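Local coordinates for protein N5-carboxyaminoimidazole ribonucleotide synthetase (Bacillus anthracis, PDB 3QFF) that probably catalyses the ATP-dependent carboxylation of aminoimidazole ribonucleotide with bicarbonate, a step of purine biosynthesis, at residues E141-L146 against C185-W190; P149-T154 against K162-L167. All coordinates share one frame; numbering follows the deposited sequence.

Contact 1 (E141-L146 against C185-W190); sequences EAIAEL and CILEKW. With ADP (adenosine-5'-diphosphate), chain C.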
loop_
_atom_site.group_PDB
_atom_site.type_symbol
_atom_site.label_atom_id
_atom_site.label_comp_id
_atom_site.label_asym_id
_atom_site.label_seq_id
_atom_site.Cartn_x
_atom_site.Cartn_y
_atom_site.Cartn_z
ATOM N N GLU A 141 -12.394 44.058 -24.515
ATOM C CA GLU A 141 -13.747 44.027 -23.955
ATOM C C GLU A 141 -13.800 43.313 -22.592
ATOM O O GLU A 141 -14.508 43.767 -21.677
ATOM C CB GLU A 141 -14.749 43.393 -24.938
ATOM C CG GLU A 141 -15.203 44.325 -26.072
ATOM C CD GLU A 141 -16.236 43.699 -27.027
ATOM O OE1 GLU A 141 -16.337 44.159 -28.192
ATOM O OE2 GLU A 141 -16.951 42.754 -26.623
ATOM N N ALA A 142 -13.051 42.212 -22.464
ATOM C CA ALA A 142 -13.015 41.434 -21.221
ATOM C C ALA A 142 -12.438 42.248 -20.065
ATOM O O ALA A 142 -13.041 42.315 -18.997
ATOM C CB ALA A 142 -12.243 40.126 -21.409
ATOM N N ILE A 143 -11.278 42.867 -20.285
ATOM C CA ILE A 143 -10.698 43.812 -19.311
ATOM C C ILE A 143 -11.726 44.867 -18.875
ATOM O O ILE A 143 -11.859 45.159 -17.682
ATOM C CB ILE A 143 -9.439 44.512 -19.865
ATOM C CG1 ILE A 143 -8.327 43.492 -20.127
ATOM C CG2 ILE A 143 -8.954 45.592 -18.892
ATOM C CD1 ILE A 143 -7.272 43.962 -21.110
ATOM N N ALA A 144 -12.454 45.423 -19.842
ATOM C CA ALA A 144 -13.474 46.430 -19.560
ATOM C C ALA A 144 -14.573 45.896 -18.641
ATOM O O ALA A 144 -14.922 46.550 -17.651
ATOM C CB ALA A 144 -14.073 46.974 -20.860
ATOM N N GLU A 145 -15.103 44.715 -18.969
ATOM C CA GLU A 145 -16.208 44.095 -18.220
ATOM C C GLU A 145 -15.804 43.637 -16.817
ATOM O O GLU A 145 -16.548 43.848 -15.855
ATOM C CB GLU A 145 -16.782 42.888 -18.974
ATOM C CG GLU A 145 -17.657 43.195 -20.186
ATOM C CD GLU A 145 -17.891 41.955 -21.046
ATOM O OE1 GLU A 145 -16.906 41.431 -21.626
ATOM O OE2 GLU A 145 -19.054 41.497 -21.139
ATOM N N LEU A 146 -14.636 43.001 -16.710
ATOM C CA LEU A 146 -14.220 42.353 -15.462
ATOM C C LEU A 146 -13.346 43.227 -14.567
ATOM O O LEU A 146 -13.259 42.983 -13.359
ATOM C CB LEU A 146 -13.511 41.014 -15.734
ATOM C CG LEU A 146 -14.212 39.898 -16.518
ATOM C CD1 LEU A 146 -13.413 38.603 -16.395
ATOM C CD2 LEU A 146 -15.652 39.683 -16.064
ATOM N N CYS A 185 -7.438 32.032 -25.038
ATOM C CA CYS A 185 -7.407 32.267 -23.606
ATOM C C CYS A 185 -8.780 32.454 -22.963
ATOM O O CYS A 185 -9.821 32.547 -23.627
ATOM C CB CYS A 185 -6.538 33.494 -23.315
ATOM S SG CYS A 185 -4.788 33.240 -23.686
ATOM N N ILE A 186 -8.751 32.498 -21.639
ATOM C CA ILE A 186 -9.875 32.890 -20.839
ATOM C C ILE A 186 -9.363 33.965 -19.877
ATOM O O ILE A 186 -8.241 33.872 -19.388
ATOM C CB ILE A 186 -10.459 31.649 -20.081
ATOM C CG1 ILE A 186 -11.791 31.963 -19.425
ATOM C CG2 ILE A 186 -9.468 31.070 -19.048
ATOM C CD1 ILE A 186 -12.332 30.765 -18.631
ATOM N N LEU A 187 -10.168 34.990 -19.633
ATOM C CA LEU A 187 -9.872 35.944 -18.575
ATOM C C LEU A 187 -10.854 35.741 -17.432
ATOM O O LEU A 187 -12.064 35.715 -17.653
ATOM C CB LEU A 187 -9.951 37.387 -19.076
ATOM C CG LEU A 187 -9.465 38.474 -18.094
ATOM C CD1 LEU A 187 -7.970 38.647 -18.206
ATOM C CD2 LEU A 187 -10.160 39.807 -18.346
ATOM N N GLU A 188 -10.321 35.604 -16.217
ATOM C CA GLU A 188 -11.132 35.394 -15.016
ATOM C C GLU A 188 -10.976 36.537 -14.022
ATOM O O GLU A 188 -9.869 37.055 -13.845
ATOM C CB GLU A 188 -10.704 34.118 -14.302
ATOM C CG GLU A 188 -10.823 32.835 -15.101
ATOM C CD GLU A 188 -10.360 31.629 -14.298
ATOM O OE1 GLU A 188 -10.132 30.565 -14.906
ATOM O OE2 GLU A 188 -10.202 31.752 -13.059
ATOM N N LYS A 189 -12.072 36.902 -13.359
ATOM C CA LYS A 189 -12.008 37.806 -12.209
ATOM C C LYS A 189 -11.120 37.219 -11.129
ATOM O O LYS A 189 -11.170 36.021 -10.853
ATOM C CB LYS A 189 -13.395 38.073 -11.626
ATOM C CG LYS A 189 -13.944 39.458 -11.889
ATOM C CD LYS A 189 -15.314 39.628 -11.249
ATOM C CE LYS A 189 -16.104 40.762 -11.898
ATOM N NZ LYS A 189 -17.551 40.425 -12.016
ATOM N N TRP A 190 -10.295 38.071 -10.535
ATOM C CA TRP A 190 -9.468 37.686 -9.402
ATOM C C TRP A 190 -10.363 37.347 -8.220
ATOM O O TRP A 190 -11.221 38.143 -7.828
ATOM C CB TRP A 190 -8.518 38.825 -9.028
ATOM C CG TRP A 190 -7.597 38.522 -7.884
ATOM C CD1 TRP A 190 -7.782 38.853 -6.562
ATOM C CD2 TRP A 190 -6.339 37.842 -7.957
ATOM N NE1 TRP A 190 -6.716 38.410 -5.812
ATOM C CE2 TRP A 190 -5.814 37.791 -6.641
ATOM C CE3 TRP A 190 -5.602 37.271 -9.005
ATOM C CZ2 TRP A 190 -4.586 37.182 -6.345
ATOM C CZ3 TRP A 190 -4.378 36.668 -8.711
ATOM C CH2 TRP A 190 -3.885 36.629 -7.389
HETATM P PB ADP C . -2.781 25.632 -13.417
HETATM O O1B ADP C . -1.460 25.996 -14.054
HETATM O O2B ADP C . -3.696 24.869 -14.351
HETATM O O3B ADP C . -2.634 25.022 -12.043
HETATM P PA ADP C . -4.699 27.438 -12.166
HETATM O O1A ADP C . -4.860 26.346 -11.128
HETATM O O2A ADP C . -5.898 27.926 -12.947
HETATM O O3A ADP C . -3.516 27.066 -13.213
HETATM O "O5'" ADP C . -4.101 28.731 -11.423
HETATM C "C5'" ADP C . -2.793 28.685 -10.855
HETATM C "C4'" ADP C . -2.771 29.511 -9.578
HETATM O "O4'" ADP C . -3.145 30.857 -9.880
HETATM C "C3'" ADP C . -3.770 29.001 -8.551
HETATM O "O3'" ADP C . -3.139 28.130 -7.607
HETATM C "C2'" ADP C . -4.308 30.258 -7.897
HETATM O "O2'" ADP C . -3.571 30.537 -6.702
HETATM C "C1'" ADP C . -4.054 31.371 -8.901
HETATM N N9 ADP C . -5.333 31.776 -9.550
HETATM C C8 ADP C . -5.837 31.264 -10.693
HETATM N N7 ADP C . -7.018 31.849 -11.017
HETATM C C5 ADP C . -7.289 32.763 -10.070
HETATM C C6 ADP C . -8.380 33.735 -9.803
HETATM N N6 ADP C . -9.442 33.848 -10.640
HETATM N N1 ADP C . -8.274 34.505 -8.691
HETATM C C2 ADP C . -7.228 34.406 -7.848
HETATM N N3 ADP C . -6.209 33.548 -8.031
HETATM C C4 ADP C . -6.177 32.715 -9.105
#

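Contact 2 (P149-T154 against K162-L167); sequences PSVLKT and KGQVVL. With ADP (adenosine-5'-diphosphate), chain C.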
loop_
_atom_site.group_PDB
_atom_site.type_symbol
_atom_site.label_atom_id
_atom_site.label_comp_id
_atom_site.label_asym_id
_atom_site.label_seq_id
_atom_site.Cartn_x
_atom_site.Cartn_y
_atom_site.Cartn_z
ATOM N N PRO A 149 -8.335 43.412 -10.262
ATOM C CA PRO A 149 -7.389 42.496 -10.900
ATOM C C PRO A 149 -8.049 41.309 -11.620
ATOM O O PRO A 149 -9.218 40.998 -11.368
ATOM C CB PRO A 149 -6.532 42.011 -9.733
ATOM C CG PRO A 149 -7.414 42.107 -8.552
ATOM C CD PRO A 149 -8.357 43.242 -8.797
ATOM N N SER A 150 -7.286 40.672 -12.510
ATOM C CA SER A 150 -7.766 39.559 -13.329
ATOM C C SER A 150 -6.622 38.643 -13.716
ATOM O O SER A 150 -5.450 38.975 -13.517
ATOM C CB SER A 150 -8.457 40.074 -14.593
ATOM O OG SER A 150 -9.725 40.628 -14.293
ATOM N N VAL A 151 -6.969 37.484 -14.267
ATOM C CA VAL A 151 -5.983 36.518 -14.716
ATOM C C VAL A 151 -6.331 36.022 -16.124
ATOM O O VAL A 151 -7.449 35.555 -16.372
ATOM C CB VAL A 151 -5.886 35.315 -13.753
ATOM C CG1 VAL A 151 -4.714 34.437 -14.120
ATOM C CG2 VAL A 151 -5.764 35.792 -12.301
ATOM N N LEU A 152 -5.369 36.140 -17.035
ATOM C CA LEU A 152 -5.504 35.594 -18.373
ATOM C C LEU A 152 -4.778 34.266 -18.436
ATOM O O LEU A 152 -3.581 34.212 -18.198
ATOM C CB LEU A 152 -4.920 36.555 -19.412
ATOM C CG LEU A 152 -5.200 36.225 -20.880
ATOM C CD1 LEU A 152 -6.678 36.400 -21.193
ATOM C CD2 LEU A 152 -4.353 37.123 -21.768
ATOM N N LYS A 153 -5.506 33.199 -18.746
ATOM C CA LYS A 153 -4.909 31.870 -18.869
ATOM C C LYS A 153 -5.237 31.294 -20.241
ATOM O O LYS A 153 -6.290 31.598 -20.795
ATOM C CB LYS A 153 -5.443 30.921 -17.787
ATOM C CG LYS A 153 -5.775 31.571 -16.454
ATOM C CD LYS A 153 -6.098 30.515 -15.394
ATOM C CE LYS A 153 -6.839 31.148 -14.226
ATOM N NZ LYS A 153 -7.603 30.145 -13.425
ATOM N N THR A 154 -4.340 30.471 -20.785
ATOM C CA THR A 154 -4.628 29.757 -22.031
ATOM C C THR A 154 -5.684 28.687 -21.757
ATOM O O THR A 154 -5.700 28.098 -20.679
ATOM C CB THR A 154 -3.378 29.078 -22.633
ATOM O OG1 THR A 154 -2.866 28.108 -21.710
ATOM C CG2 THR A 154 -2.296 30.100 -22.957
ATOM N N LYS A 162 3.831 29.875 -17.092
ATOM C CA LYS A 162 3.996 30.611 -18.356
ATOM C C LYS A 162 2.659 30.839 -19.076
ATOM O O LYS A 162 2.412 31.931 -19.606
ATOM C CB LYS A 162 5.006 29.890 -19.273
ATOM C CG LYS A 162 4.823 30.099 -20.796
ATOM C CD LYS A 162 5.158 31.522 -21.273
ATOM C CE LYS A 162 6.634 31.687 -21.604
ATOM N NZ LYS A 162 6.924 33.076 -22.051
ATOM N N GLY A 163 1.806 29.815 -19.081
ATOM C CA GLY A 163 0.505 29.885 -19.745
ATOM C C GLY A 163 -0.491 30.869 -19.150
ATOM O O GLY A 163 -1.673 30.835 -19.503
ATOM N N GLN A 164 -0.033 31.736 -18.243
ATOM C CA GLN A 164 -0.898 32.776 -17.669
ATOM C C GLN A 164 -0.219 34.117 -17.354
ATOM O O GLN A 164 1.003 34.187 -17.219
ATOM C CB GLN A 164 -1.712 32.245 -16.472
ATOM C CG GLN A 164 -0.960 31.941 -15.193
ATOM C CD GLN A 164 -1.913 31.538 -14.068
ATOM O OE1 GLN A 164 -2.608 30.521 -14.160
ATOM N NE2 GLN A 164 -1.954 32.342 -13.008
ATOM N N VAL A 165 -1.034 35.168 -17.263
ATOM C CA VAL A 165 -0.585 36.534 -16.983
ATOM C C VAL A 165 -1.587 37.204 -16.041
ATOM O O VAL A 165 -2.772 37.293 -16.349
ATOM C CB VAL A 165 -0.464 37.379 -18.293
ATOM C CG1 VAL A 165 -0.248 38.857 -17.982
ATOM C CG2 VAL A 165 0.650 36.847 -19.199
ATOM N N VAL A 166 -1.110 37.671 -14.891
ATOM C CA VAL A 166 -1.978 38.339 -13.913
ATOM C C VAL A 166 -2.045 39.843 -14.188
ATOM O O VAL A 166 -1.018 40.522 -14.232
ATOM C CB VAL A 166 -1.532 38.063 -12.444
ATOM C CG1 VAL A 166 -2.484 38.728 -11.445
ATOM C CG2 VAL A 166 -1.440 36.560 -12.177
ATOM N N LEU A 167 -3.259 40.350 -14.376
ATOM C CA LEU A 167 -3.464 41.752 -14.722
ATOM C C LEU A 167 -3.916 42.569 -13.514
ATOM O O LEU A 167 -5.095 42.578 -13.160
ATOM C CB LEU A 167 -4.461 41.896 -15.885
ATOM C CG LEU A 167 -4.004 41.501 -17.294
ATOM C CD1 LEU A 167 -4.164 40.013 -17.532
ATOM C CD2 LEU A 167 -4.788 42.275 -18.339
HETATM P PB ADP C . -2.781 25.632 -13.417
HETATM O O1B ADP C . -1.460 25.996 -14.054
HETATM O O2B ADP C . -3.696 24.869 -14.351
HETATM O O3B ADP C . -2.634 25.022 -12.043
HETATM P PA ADP C . -4.699 27.438 -12.166
HETATM O O1A ADP C . -4.860 26.346 -11.128
HETATM O O2A ADP C . -5.898 27.926 -12.947
HETATM O O3A ADP C . -3.516 27.066 -13.213
HETATM O "O5'" ADP C . -4.101 28.731 -11.423
HETATM C "C5'" ADP C . -2.793 28.685 -10.855
HETATM C "C4'" ADP C . -2.771 29.511 -9.578
HETATM O "O4'" ADP C . -3.145 30.857 -9.880
HETATM C "C3'" ADP C . -3.770 29.001 -8.551
HETATM O "O3'" ADP C . -3.139 28.130 -7.607
HETATM C "C2'" ADP C . -4.308 30.258 -7.897
HETATM O "O2'" ADP C . -3.571 30.537 -6.702
HETATM C "C1'" ADP C . -4.054 31.371 -8.901
HETATM N N9 ADP C . -5.333 31.776 -9.550
HETATM C C8 ADP C . -5.837 31.264 -10.693
HETATM N N7 ADP C . -7.018 31.849 -11.017
HETATM C C5 ADP C . -7.289 32.763 -10.070
HETATM C C6 ADP C . -8.380 33.735 -9.803
HETATM N N6 ADP C . -9.442 33.848 -10.640
HETATM N N1 ADP C . -8.274 34.505 -8.691
HETATM C C2 ADP C . -7.228 34.406 -7.848
HETATM N N3 ADP C . -6.209 33.548 -8.031
HETATM C C4 ADP C . -6.177 32.715 -9.105
#

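Contact 1 (E141-L146 against C185-W190)
Leu146 and Leu187 carry most of the apolar contact between helix 136-146 and strand 185-189. Methyl CD1 of Leu146 lies 3.4 Å from the carbonyl O of Leu187 and 3.7 Å from Lys189 N, so it rests on the strand backbone as well as against Leu187 CD2. That CD2 also meets Ala142 CB at 3.7 Å and touches the helix backbone at Ala142 and Ile143. CG of Leu187 is anti to the backbone N (chi1 -172°), and with chi2 at 85° the CD2 methyl reaches the turn of helix that bears Ala142 and Ile143. Lys189 adds its aliphatic part, CG approaching Leu146 CB and O. No hydrogen bond joins the two segments, whose axes run nearly parallel, 12° apart and 9.2 Å at closest approach. This is a helix laid on one face of the small antiparallel sheet of the ATP-grasp fold, while the other face receives adenine. Glu188, its CB directed away from the helix, accepts a bond from ADP N6 at its OE2 (3.3 Å), and the carbonyl O of Lys189 takes another from the same amino group (2.8 Å). Trp190 lays one ring face over ADP C2, which sits 3.4 Å above the plane and displaced toward the rim. Behind this shell, Glu188 OE1 forms salt bridges with Lys153 and Lys117, which hold the carboxylate beside the base.

Contact 2 (P149-T154 against K162-L167)
Ser150 and Leu167 form one hydrogen-bonded pair of an antiparallel hairpin, and Leu152 and Val165 form the next. In the first pair Leu167 N reaches Ser150 O at 2.7 Å; in the second the bond from Leu152 N to Val165 O is nearly straight (172° at the hydrogen). Thr154 N donates to Gly163 O at 3.0 Å, extending the pairing toward the loop. Between these pairs, CA-H...O contacts fill in, among them Gln164 CA to Leu152 O.

Apolar contacts divide between the two faces. Leu152 CB meets Leu167 CD1 at 4.0 Å on the face covered by helices 136-146 and 173-182, where Leu152 also touches Leu139 and Ala176. On the other face, Val151 CG1 approaches Val166 CG2 and lies 3.6 Å from Gln164 NE2, the valine and glutamine side chains crossing at a slant, while Val151 CG2 faces the adenine. Lys153 and Gln164 lie side by side there and point the same way, with Lys153 CD 3.7 Å from Gln164 OE1.

Polar contacts to the nucleotide come from Lys153. Its chain, extended beyond CG, carries NZ to ADP N7 (3.0 Å) and to the alpha-phosphate oxygen O2A (2.8 Å), and the same nitrogen forms a salt bridge with Glu188. Three acceptors thus grip one nitrogen, which bridges the base and the alpha-phosphate and ties both to the hairpin.

Overall arrangement
From the N terminus, helix 136-146 leads directly into strand 150-154, which turns back through the hairpin to strand 164-167; contact 2 closes this short loop. Helix 173-182 follows, and the chain then enters strand 185-189, where contact 1 closes a longer loop with contact 2 nested inside it. Strand 185-189 lies next to strand 150-154 in the four-stranded antiparallel sheet, joined by backbone bonds such as Glu188 N to Val151 O, so the two contacts share one sheet. Contact 1 fastens a helix to it, contact 2 secures its outer strand within the chain, and together they build one wall of the ADP pocket in the ATP-grasp domain.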